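Local coordinates for protein polycyclic ketone monooxygenase (Myceliophthora thermophila, PDB 5MQ6) that uses bound FAD and NADPH to insert one oxygen atom next to the carbonyl of ketones, notably bulky polycyclic ones, giving esters or lactones, at residues A216-L221 with N526-P531; E15-H20 with L388-L393; G147-S152 with R311-V316. All blocks are in the same frame, centred on the assembly; numbering follows the deposited sequence.

Contact 1: residues A216-L221 with N526-P531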
loop_
_atom_site.group_PDB
_atom_site.type_symbol
_atom_site.label_atom_id
_atom_site.label_comp_id
_atom_site.label_asym_id
_atom_site.label_seq_id
_atom_site.Cartn_x
_atom_site.Cartn_y
_atom_site.Cartn_z
ATOM N N ALA A 216 15.489 -19.571 -10.507
ATOM C CA ALA A 216 14.156 -19.773 -11.088
ATOM C C ALA A 216 14.104 -19.407 -12.537
ATOM O O ALA A 216 14.815 -18.512 -12.943
ATOM C CB ALA A 216 13.117 -18.939 -10.332
ATOM N N ARG A 217 13.137 -19.946 -13.266
ATOM C CA ARG A 217 12.932 -19.539 -14.690
ATOM C C ARG A 217 12.249 -18.187 -14.753
ATOM O O ARG A 217 12.562 -17.395 -15.573
ATOM C CB ARG A 217 12.028 -20.590 -15.393
ATOM C CG ARG A 217 12.717 -21.955 -15.460
ATOM C CD ARG A 217 11.740 -22.878 -16.172
ATOM N NE ARG A 217 12.239 -24.179 -16.349
ATOM C CZ ARG A 217 11.580 -25.191 -16.870
ATOM N NH1 ARG A 217 10.370 -25.033 -17.365
ATOM N NH2 ARG A 217 12.209 -26.351 -16.968
ATOM N N TYR A 218 11.299 -17.952 -13.858
ATOM C CA TYR A 218 10.560 -16.738 -13.753
ATOM C C TYR A 218 10.607 -16.169 -12.340
ATOM O O TYR A 218 10.510 -16.971 -11.328
ATOM C CB TYR A 218 9.108 -17.075 -14.026
ATOM C CG TYR A 218 8.694 -17.368 -15.430
ATOM C CD1 TYR A 218 8.350 -16.343 -16.334
ATOM C CD2 TYR A 218 8.554 -18.689 -15.879
ATOM C CE1 TYR A 218 7.857 -16.615 -17.610
ATOM C CE2 TYR A 218 8.090 -18.944 -17.150
ATOM C CZ TYR A 218 7.734 -17.942 -17.991
ATOM O OH TYR A 218 7.296 -18.341 -19.251
ATOM N N VAL A 219 10.666 -14.843 -12.260
ATOM C CA VAL A 219 10.518 -14.177 -10.964
ATOM C C VAL A 219 9.324 -13.253 -11.033
ATOM O O VAL A 219 9.242 -12.442 -11.868
ATOM C CB VAL A 219 11.769 -13.392 -10.556
ATOM C CG1 VAL A 219 11.546 -12.513 -9.292
ATOM C CG2 VAL A 219 12.956 -14.324 -10.383
ATOM N N LEU A 220 8.395 -13.415 -10.119
ATOM C CA LEU A 220 7.180 -12.597 -10.030
ATOM C C LEU A 220 7.253 -11.750 -8.717
ATOM O O LEU A 220 7.211 -12.302 -7.614
ATOM C CB LEU A 220 6.037 -13.568 -9.946
ATOM C CG LEU A 220 5.572 -14.326 -11.171
ATOM C CD1 LEU A 220 6.305 -14.236 -12.420
ATOM C CD2 LEU A 220 4.740 -15.522 -10.909
ATOM N N LEU A 221 7.316 -10.442 -8.821
ATOM C CA LEU A 221 7.380 -9.618 -7.611
ATOM C C LEU A 221 5.973 -9.226 -7.162
ATOM O O LEU A 221 5.216 -8.626 -7.918
ATOM C CB LEU A 221 8.184 -8.378 -7.847
ATOM C CG LEU A 221 9.581 -8.578 -8.366
ATOM C CD1 LEU A 221 10.149 -7.194 -8.543
ATOM C CD2 LEU A 221 10.550 -9.447 -7.597
ATOM N N ASN A 526 11.485 -12.806 -18.382
ATOM C CA ASN A 526 10.931 -13.648 -17.361
ATOM C C ASN A 526 10.813 -13.016 -16.009
ATOM O O ASN A 526 10.670 -13.714 -15.033
ATOM C CB ASN A 526 11.612 -15.029 -17.318
ATOM C CG ASN A 526 11.226 -15.885 -18.502
ATOM O OD1 ASN A 526 10.614 -15.390 -19.460
ATOM N ND2 ASN A 526 11.581 -17.195 -18.450
ATOM N N LEU A 527 10.747 -11.703 -15.943
ATOM C CA LEU A 527 10.505 -10.990 -14.658
ATOM C C LEU A 527 9.251 -10.230 -14.857
ATOM O O LEU A 527 9.086 -9.542 -15.868
ATOM C CB LEU A 527 11.604 -9.962 -14.411
ATOM C CG LEU A 527 11.425 -9.019 -13.211
ATOM C CD1 LEU A 527 11.424 -9.767 -11.862
ATOM C CD2 LEU A 527 12.464 -7.900 -13.237
ATOM N N PHE A 528 8.370 -10.324 -13.870
ATOM C CA PHE A 528 7.158 -9.556 -13.828
ATOM C C PHE A 528 6.903 -8.974 -12.467
ATOM O O PHE A 528 7.365 -9.524 -11.496
ATOM C CB PHE A 528 5.947 -10.451 -14.266
ATOM C CG PHE A 528 6.035 -10.913 -15.697
ATOM C CD1 PHE A 528 5.501 -10.123 -16.758
ATOM C CD2 PHE A 528 6.584 -12.122 -15.999
ATOM C CE1 PHE A 528 5.569 -10.598 -18.052
ATOM C CE2 PHE A 528 6.689 -12.574 -17.329
ATOM C CZ PHE A 528 6.134 -11.850 -18.322
ATOM N N PHE A 529 6.131 -7.898 -12.407
ATOM C CA PHE A 529 5.883 -7.216 -11.162
ATOM C C PHE A 529 4.506 -6.665 -11.177
ATOM O O PHE A 529 4.006 -6.296 -12.216
ATOM C CB PHE A 529 6.964 -6.157 -10.841
ATOM C CG PHE A 529 7.525 -5.418 -12.064
ATOM C CD1 PHE A 529 6.911 -4.275 -12.546
ATOM C CD2 PHE A 529 8.697 -5.837 -12.736
ATOM C CE1 PHE A 529 7.420 -3.562 -13.650
ATOM C CE2 PHE A 529 9.166 -5.127 -13.866
ATOM C CZ PHE A 529 8.526 -4.009 -14.332
ATOM N N THR A 530 3.905 -6.576 -9.990
ATOM C CA THR A 530 2.533 -6.087 -9.884
ATOM C C THR A 530 2.554 -4.650 -10.344
ATOM O O THR A 530 3.473 -3.952 -10.095
ATOM C CB THR A 530 1.944 -6.252 -8.479
ATOM O OG1 THR A 530 2.865 -5.806 -7.497
ATOM C CG2 THR A 530 1.814 -7.677 -8.109
ATOM N N PRO A 531 1.583 -4.242 -11.106
ATOM C CA PRO A 531 1.756 -2.935 -11.723
ATOM C C PRO A 531 1.609 -1.755 -10.740
ATOM O O PRO A 531 0.588 -1.647 -10.103
ATOM C CB PRO A 531 0.653 -2.919 -12.788
ATOM C CG PRO A 531 -0.407 -3.871 -12.280
ATOM C CD PRO A 531 0.277 -4.859 -11.408
HETATM O O HOH W 1 5.512 -5.752 -6.820
#
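Val219 with Leu527, Leu220 with Phe528 and Leu221 with Phe529 stand in register across two parallel strands, 218-221 and 527-529, whose axes approach to 4.6 Å. The backbone bonds alternate as a parallel pair requires: Val219 N donates to Asn526 O (3.0 Å), Phe528 N to Val219 O (3.0 Å) and Leu221 N to Phe528 O (2.8 Å). A longer bond, Thr530 N to Leu221 O (3.2 Å), carries the pairing past strand 527-529; there a water joins Thr530 OG1 to the same carbonyl, its bond to Leu221 O being weak.

A side chain takes over at the other end. Asn526 ND2 donates to Arg217 O (3.0 Å), which lies close to the amide plane, while the donor stands above the plane of the carbonyl. The amide is also stacked on one face of the Tyr218 ring, planes 13° apart, with ND2 3.8 Å above the plane and over the ring centre. Further bonds from ND2 to Ala567 O and from Val569 N to OD1 fix the rotation of this buried amide; Tyr218 OH is hydrogen-bonded to Glu560 OE2.

The apolar contacts divide between the two faces. On one, CE2 of Phe528 meets the edge of the Tyr218 ring at CE1, and Leu220 CD1 lies beside Phe528 CD2. On the other, chi2 of Leu527 (64°) sets CD1 against Val219 CG1 (3.8 Å) and Leu221 CG; Leu221 and Phe529 meet through their CB atoms.

Strand 218-221 is bonded on its other side to strand 78-84, which leads into the glycine-rich turn and Gly89 at the FAD site, consistent with a Rossmann-type fold. Ile552 and Ile556 of helix 541-562 pack on the Leu220-Phe528 face, and Trp195 of strand 194-201 packs against Val219 and Leu527.

Contact 2: residues E15-H20 with L388-L393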
loop_
_atom_site.group_PDB
_atom_site.type_symbol
_atom_site.label_atom_id
_atom_site.label_comp_id
_atom_site.label_asym_id
_atom_site.label_seq_id
_atom_site.Cartn_x
_atom_site.Cartn_y
_atom_site.Cartn_z
ATOM N N GLU A 15 -21.452 33.462 -5.047
ATOM C CA GLU A 15 -21.304 32.596 -3.872
ATOM C C GLU A 15 -20.404 31.306 -4.079
ATOM O O GLU A 15 -19.366 31.179 -3.412
ATOM C CB GLU A 15 -22.715 32.296 -3.295
ATOM C CG GLU A 15 -23.613 31.324 -4.076
ATOM C CD GLU A 15 -23.754 31.617 -5.580
ATOM O OE1 GLU A 15 -23.258 30.795 -6.424
ATOM O OE2 GLU A 15 -24.351 32.681 -5.906
ATOM N N ASP A 16 -20.764 30.405 -5.010
ATOM C CA ASP A 16 -19.985 29.185 -5.368
ATOM C C ASP A 16 -18.495 29.577 -5.559
ATOM O O ASP A 16 -17.584 28.991 -4.883
ATOM C CB ASP A 16 -20.608 28.549 -6.658
ATOM C CG ASP A 16 -19.713 27.437 -7.366
ATOM O OD1 ASP A 16 -19.768 26.226 -6.956
ATOM O OD2 ASP A 16 -19.040 27.759 -8.404
ATOM N N LEU A 17 -18.264 30.603 -6.406
ATOM C CA LEU A 17 -16.883 30.995 -6.795
ATOM C C LEU A 17 -16.177 31.720 -5.626
ATOM O O LEU A 17 -14.973 31.519 -5.384
ATOM C CB LEU A 17 -16.808 31.774 -8.133
ATOM C CG LEU A 17 -17.404 31.044 -9.388
ATOM C CD1 LEU A 17 -17.381 31.923 -10.643
ATOM C CD2 LEU A 17 -16.734 29.700 -9.673
ATOM N N LYS A 18 -16.936 32.505 -4.866
ATOM C CA LYS A 18 -16.417 33.098 -3.649
ATOM C C LYS A 18 -15.879 32.021 -2.703
ATOM O O LYS A 18 -14.741 32.093 -2.291
ATOM C CB LYS A 18 -17.490 33.925 -2.925
ATOM C CG LYS A 18 -17.370 35.403 -3.208
ATOM C CD LYS A 18 -16.181 35.961 -2.439
ATOM C CE LYS A 18 -15.644 37.249 -3.047
ATOM N NZ LYS A 18 -14.263 37.068 -3.595
ATOM N N LEU A 19 -16.700 31.022 -2.375
ATOM C CA LEU A 19 -16.299 29.953 -1.456
ATOM C C LEU A 19 -14.882 29.380 -1.840
ATOM O O LEU A 19 -14.161 28.988 -0.957
ATOM C CB LEU A 19 -17.436 28.894 -1.254
ATOM C CG LEU A 19 -17.425 27.770 -0.164
ATOM C CD1 LEU A 19 -16.706 28.123 1.140
ATOM C CD2 LEU A 19 -18.841 27.240 0.165
ATOM N N HIS A 20 -14.416 29.463 -3.090
ATOM C CA HIS A 20 -12.942 29.204 -3.336
ATOM C C HIS A 20 -11.937 30.369 -2.980
ATOM O O HIS A 20 -11.081 30.731 -3.728
ATOM C CB HIS A 20 -12.748 28.646 -4.715
ATOM C CG HIS A 20 -13.683 27.513 -5.026
ATOM N ND1 HIS A 20 -14.873 27.687 -5.706
ATOM C CD2 HIS A 20 -13.618 26.193 -4.719
ATOM C CE1 HIS A 20 -15.487 26.523 -5.832
ATOM N NE2 HIS A 20 -14.748 25.601 -5.239
ATOM N N LEU A 388 -12.234 19.702 -10.665
ATOM C CA LEU A 388 -11.985 18.783 -9.550
ATOM C C LEU A 388 -12.176 19.466 -8.206
ATOM O O LEU A 388 -12.787 18.891 -7.327
ATOM C CB LEU A 388 -10.591 18.195 -9.609
ATOM C CG LEU A 388 -10.375 17.236 -10.771
ATOM C CD1 LEU A 388 -8.912 16.950 -10.813
ATOM C CD2 LEU A 388 -11.151 15.942 -10.567
ATOM N N TYR A 389 -11.653 20.676 -8.045
ATOM C CA TYR A 389 -11.894 21.453 -6.812
ATOM C C TYR A 389 -13.413 21.672 -6.513
ATOM O O TYR A 389 -13.877 21.527 -5.345
ATOM C CB TYR A 389 -11.102 22.775 -6.847
ATOM C CG TYR A 389 -9.693 22.584 -6.359
ATOM C CD1 TYR A 389 -8.689 22.154 -7.199
ATOM C CD2 TYR A 389 -9.361 22.820 -5.054
ATOM C CE1 TYR A 389 -7.387 21.941 -6.737
ATOM C CE2 TYR A 389 -8.082 22.597 -4.587
ATOM C CZ TYR A 389 -7.099 22.169 -5.444
ATOM O OH TYR A 389 -5.817 21.947 -4.972
ATOM N N LYS A 390 -14.173 21.986 -7.554
ATOM C CA LYS A 390 -15.625 22.134 -7.425
ATOM C C LYS A 390 -16.268 20.820 -7.134
ATOM O O LYS A 390 -17.150 20.774 -6.319
ATOM C CB LYS A 390 -16.295 22.696 -8.677
ATOM C CG LYS A 390 -16.024 24.168 -8.996
ATOM C CD LYS A 390 -17.151 24.755 -9.894
ATOM C CE LYS A 390 -16.707 25.256 -11.278
ATOM N NZ LYS A 390 -16.561 26.740 -11.333
ATOM N N LEU A 391 -15.844 19.744 -7.789
ATOM C CA LEU A 391 -16.366 18.441 -7.441
ATOM C C LEU A 391 -16.167 18.019 -5.971
ATOM O O LEU A 391 -17.061 17.435 -5.318
ATOM C CB LEU A 391 -15.732 17.405 -8.366
ATOM C CG LEU A 391 -16.273 15.990 -8.326
ATOM C CD1 LEU A 391 -17.780 15.957 -8.653
ATOM C CD2 LEU A 391 -15.393 15.155 -9.298
ATOM N N ASP A 392 -15.004 18.333 -5.432
ATOM C CA ASP A 392 -14.676 17.957 -4.067
ATOM C C ASP A 392 -15.328 18.774 -2.958
ATOM O O ASP A 392 -15.431 18.312 -1.778
ATOM C CB ASP A 392 -13.188 18.036 -3.868
ATOM C CG ASP A 392 -12.750 17.249 -2.679
ATOM O OD1 ASP A 392 -13.231 16.120 -2.498
ATOM O OD2 ASP A 392 -11.934 17.784 -1.891
ATOM N N LEU A 393 -15.699 20.002 -3.287
ATOM C CA LEU A 393 -16.134 20.950 -2.302
ATOM C C LEU A 393 -17.238 20.406 -1.364
ATOM O O LEU A 393 -17.106 20.517 -0.143
ATOM C CB LEU A 393 -16.566 22.243 -2.991
ATOM C CG LEU A 393 -17.329 23.212 -2.106
ATOM C CD1 LEU A 393 -16.407 23.729 -1.069
ATOM C CD2 LEU A 393 -17.808 24.340 -2.981
#
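Tyr389 meets His20 through its backbone: the carbonyl O lies near the plane of the imidazole, at its edge, 4.2 Å from His20 NE2. The Tyr389 ring turns elsewhere, edge-to-face with Trp423. Lys390 comes next, with three partners. Its CG approaches His20 CE1 (4.0 Å), the two side chains crossing at about a right angle, and its CD passes beside Asp16 OD2. Beyond CD the chain bends at chi3 and chi4 (-118° and -101°), which brings Lys390 NZ 3.4 Å from Leu17 CD2. From there NZ makes a long salt bridge to Asp16 OD2, at 4.0 Å. One turn on, Leu393 CD2 meets His20 NE2 (4.0 Å) and Leu393 CD1 the CG of Leu19 (4.3 Å).

The short helix 15-19, near the N-terminus, thus packs almost perpendicularly on the long helix 378-406, with the axes of the short segments 11.4 Å apart. The chemistry is that of a light surface contact: one stretched ion pair and loose apolar touches. His20 NE2, buried by the contact, has no partner in the model; since this residue is poorly ordered, the contacts of its ring are tentative.

Contact 3: residues G147-S152 with R311-V316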
loop_
_atom_site.group_PDB
_atom_site.type_symbol
_atom_site.label_atom_id
_atom_site.label_comp_id
_atom_site.label_asym_id
_atom_site.label_seq_id
_atom_site.Cartn_x
_atom_site.Cartn_y
_atom_site.Cartn_z
ATOM N N GLY A 147 -15.322 -20.083 -0.641
ATOM C CA GLY A 147 -16.569 -20.135 0.129
ATOM C C GLY A 147 -16.651 -19.374 1.472
ATOM O O GLY A 147 -17.593 -19.499 2.178
ATOM N N TYR A 148 -15.696 -18.538 1.802
ATOM C CA TYR A 148 -15.656 -17.873 3.079
ATOM C C TYR A 148 -16.610 -16.676 3.099
ATOM O O TYR A 148 -16.762 -15.964 2.088
ATOM C CB TYR A 148 -14.256 -17.393 3.382
ATOM C CG TYR A 148 -14.171 -16.748 4.738
ATOM C CD1 TYR A 148 -14.416 -17.499 5.901
ATOM C CD2 TYR A 148 -13.895 -15.399 4.873
ATOM C CE1 TYR A 148 -14.358 -16.929 7.150
ATOM C CE2 TYR A 148 -13.847 -14.805 6.152
ATOM C CZ TYR A 148 -14.104 -15.561 7.270
ATOM O OH TYR A 148 -14.067 -14.995 8.498
ATOM N N ILE A 149 -17.276 -16.489 4.242
ATOM C CA ILE A 149 -18.247 -15.396 4.429
ATOM C C ILE A 149 -17.631 -14.564 5.511
ATOM O O ILE A 149 -17.587 -15.008 6.645
ATOM C CB ILE A 149 -19.662 -15.899 4.878
ATOM C CG1 ILE A 149 -20.250 -16.768 3.818
ATOM C CG2 ILE A 149 -20.648 -14.753 5.108
ATOM C CD1 ILE A 149 -21.507 -17.518 4.191
ATOM N N PRO A 150 -17.149 -13.350 5.185
ATOM C CA PRO A 150 -16.667 -12.486 6.202
ATOM C C PRO A 150 -17.727 -12.139 7.275
ATOM O O PRO A 150 -18.918 -12.067 6.943
ATOM C CB PRO A 150 -16.192 -11.247 5.426
ATOM C CG PRO A 150 -15.917 -11.761 4.073
ATOM C CD PRO A 150 -17.075 -12.695 3.883
ATOM N N LYS A 151 -17.250 -11.966 8.507
ATOM C CA LYS A 151 -18.093 -11.803 9.704
ATOM C C LYS A 151 -18.771 -10.437 9.799
ATOM O O LYS A 151 -19.815 -10.324 10.389
ATOM C CB LYS A 151 -17.282 -12.012 10.964
ATOM C CG LYS A 151 -16.838 -13.465 11.172
ATOM C CD LYS A 151 -15.667 -13.545 12.139
ATOM C CE LYS A 151 -15.191 -15.001 12.345
ATOM N NZ LYS A 151 -13.798 -15.078 12.887
ATOM N N SER A 152 -18.140 -9.427 9.227
ATOM C CA SER A 152 -18.562 -8.008 9.294
ATOM C C SER A 152 -18.357 -7.276 7.954
ATOM O O SER A 152 -17.741 -7.824 6.961
ATOM C CB SER A 152 -17.773 -7.304 10.363
ATOM O OG SER A 152 -17.955 -7.958 11.617
ATOM N N ARG A 311 -20.838 -2.981 10.777
ATOM C CA ARG A 311 -22.073 -3.710 10.762
ATOM C C ARG A 311 -21.677 -5.226 10.670
ATOM O O ARG A 311 -20.733 -5.608 9.932
ATOM C CB ARG A 311 -22.773 -3.290 9.459
ATOM C CG ARG A 311 -24.256 -3.236 9.410
ATOM C CD ARG A 311 -24.831 -2.970 7.986
ATOM N NE ARG A 311 -24.234 -3.852 6.997
ATOM C CZ ARG A 311 -24.455 -5.174 6.846
ATOM N NH1 ARG A 311 -25.392 -5.803 7.569
ATOM N NH2 ARG A 311 -23.743 -5.888 5.932
ATOM N N PRO A 312 -22.381 -6.104 11.400
ATOM C CA PRO A 312 -22.193 -7.557 11.196
ATOM C C PRO A 312 -22.748 -8.003 9.838
ATOM O O PRO A 312 -23.605 -7.353 9.299
ATOM C CB PRO A 312 -22.979 -8.177 12.371
ATOM C CG PRO A 312 -23.991 -7.102 12.708
ATOM C CD PRO A 312 -23.216 -5.832 12.587
ATOM N N THR A 313 -22.227 -9.056 9.242
ATOM C CA THR A 313 -22.755 -9.549 7.965
ATOM C C THR A 313 -24.163 -10.133 8.246
ATOM O O THR A 313 -24.320 -10.837 9.224
ATOM C CB THR A 313 -21.855 -10.699 7.353
ATOM O OG1 THR A 313 -20.571 -10.182 7.057
ATOM C CG2 THR A 313 -22.418 -11.248 6.097
ATOM N N ASP A 314 -25.119 -9.860 7.370
ATOM C CA ASP A 314 -26.474 -10.422 7.443
ATOM C C ASP A 314 -26.657 -11.561 6.468
ATOM O O ASP A 314 -26.546 -11.344 5.259
ATOM C CB ASP A 314 -27.556 -9.382 7.107
ATOM C CG ASP A 314 -28.937 -10.029 7.015
ATOM O OD1 ASP A 314 -29.350 -10.643 8.002
ATOM O OD2 ASP A 314 -29.578 -10.011 5.948
ATOM N N PRO A 315 -27.054 -12.738 6.955
ATOM C CA PRO A 315 -27.035 -13.928 6.077
ATOM C C PRO A 315 -28.029 -13.871 4.970
ATOM O O PRO A 315 -27.823 -14.549 3.957
ATOM C CB PRO A 315 -27.399 -15.078 7.009
ATOM C CG PRO A 315 -27.219 -14.535 8.399
ATOM C CD PRO A 315 -27.558 -13.085 8.293
ATOM N N VAL A 316 -29.086 -13.063 5.144
ATOM C CA VAL A 316 -30.058 -12.857 4.047
ATOM C C VAL A 316 -29.502 -11.868 3.017
ATOM O O VAL A 316 -29.681 -12.022 1.792
ATOM C CB VAL A 316 -31.543 -12.528 4.501
ATOM C CG1 VAL A 316 -31.744 -12.513 6.041
ATOM C CG2 VAL A 316 -32.102 -11.272 3.812
#
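Ser152 and Pro312 form a single backbone bridge, their CA atoms 4.1 Å apart, where two irregular segments of the chain meet. Thr313 N donates to Lys151 O at 3.0 Å, nearly straight at the hydrogen (174°), although it stands above the carbonyl plane. The CA of Ser152 comes 3.3 Å from Arg311 O, and just beyond the bridge Arg311 and Lys153 share a backbone hydrogen bond.

The bridge joins the loop between helices 143-146 and 157-170 to the run leading into helix 315-322. Gly147, with positive phi, is the first residue to leave helix 143-146. Asp314 is the N-cap of helix 315-322, its OD2 accepting from Glu317 N, and Arg311 makes a salt bridge with the Glu317 side chain.

Thr313 carries the side-chain contact. With OG1 anti to its carbonyl carbon (chi1 -63°), the hydroxyl is directed at Pro150 O and donates to it from above the carbonyl plane; the modelled 2.5 Å between OG1 and that oxygen is unusually short, and its exact length is doubtful. OG1 is also hydrogen-bonded to Tyr137 OH. The other branch, CG2, touches Ile149 CG2 at 4.0 Å, the two side chains crossing at about a right angle. A valine here would probably leave both Pro150 O and Tyr137 OH without this hydroxyl partner, while the backbone bond to Lys151 O remained. Ser152 CB lies 3.4 Å from Arg311 O. The buried ring of Pro150 packs against Tyr137, Leu143 and Trp318.

In the fold
The three contacts lie well apart in the single chain: centres of contacts 1 and 2 are 45 Å from each other, those of 1 and 3 are 35 Å and those of 2 and 3 are 40 Å. Both segments of contact 3 fall in sequence between the two segments of contact 2, whereas contact 1 crosses both. Contact 1 is nearest the flavin, with the Thr530 side chain about 5 Å from FAD and that of Leu221 about 4 Å from the side chain of FAD-binding Thr492. In contact 3 the Pro150 side chain is about 13 Å from FAD. Contact 2 is peripheral, its Tyr389 side chain about 12 Å from that of NADPH-binding Lys425.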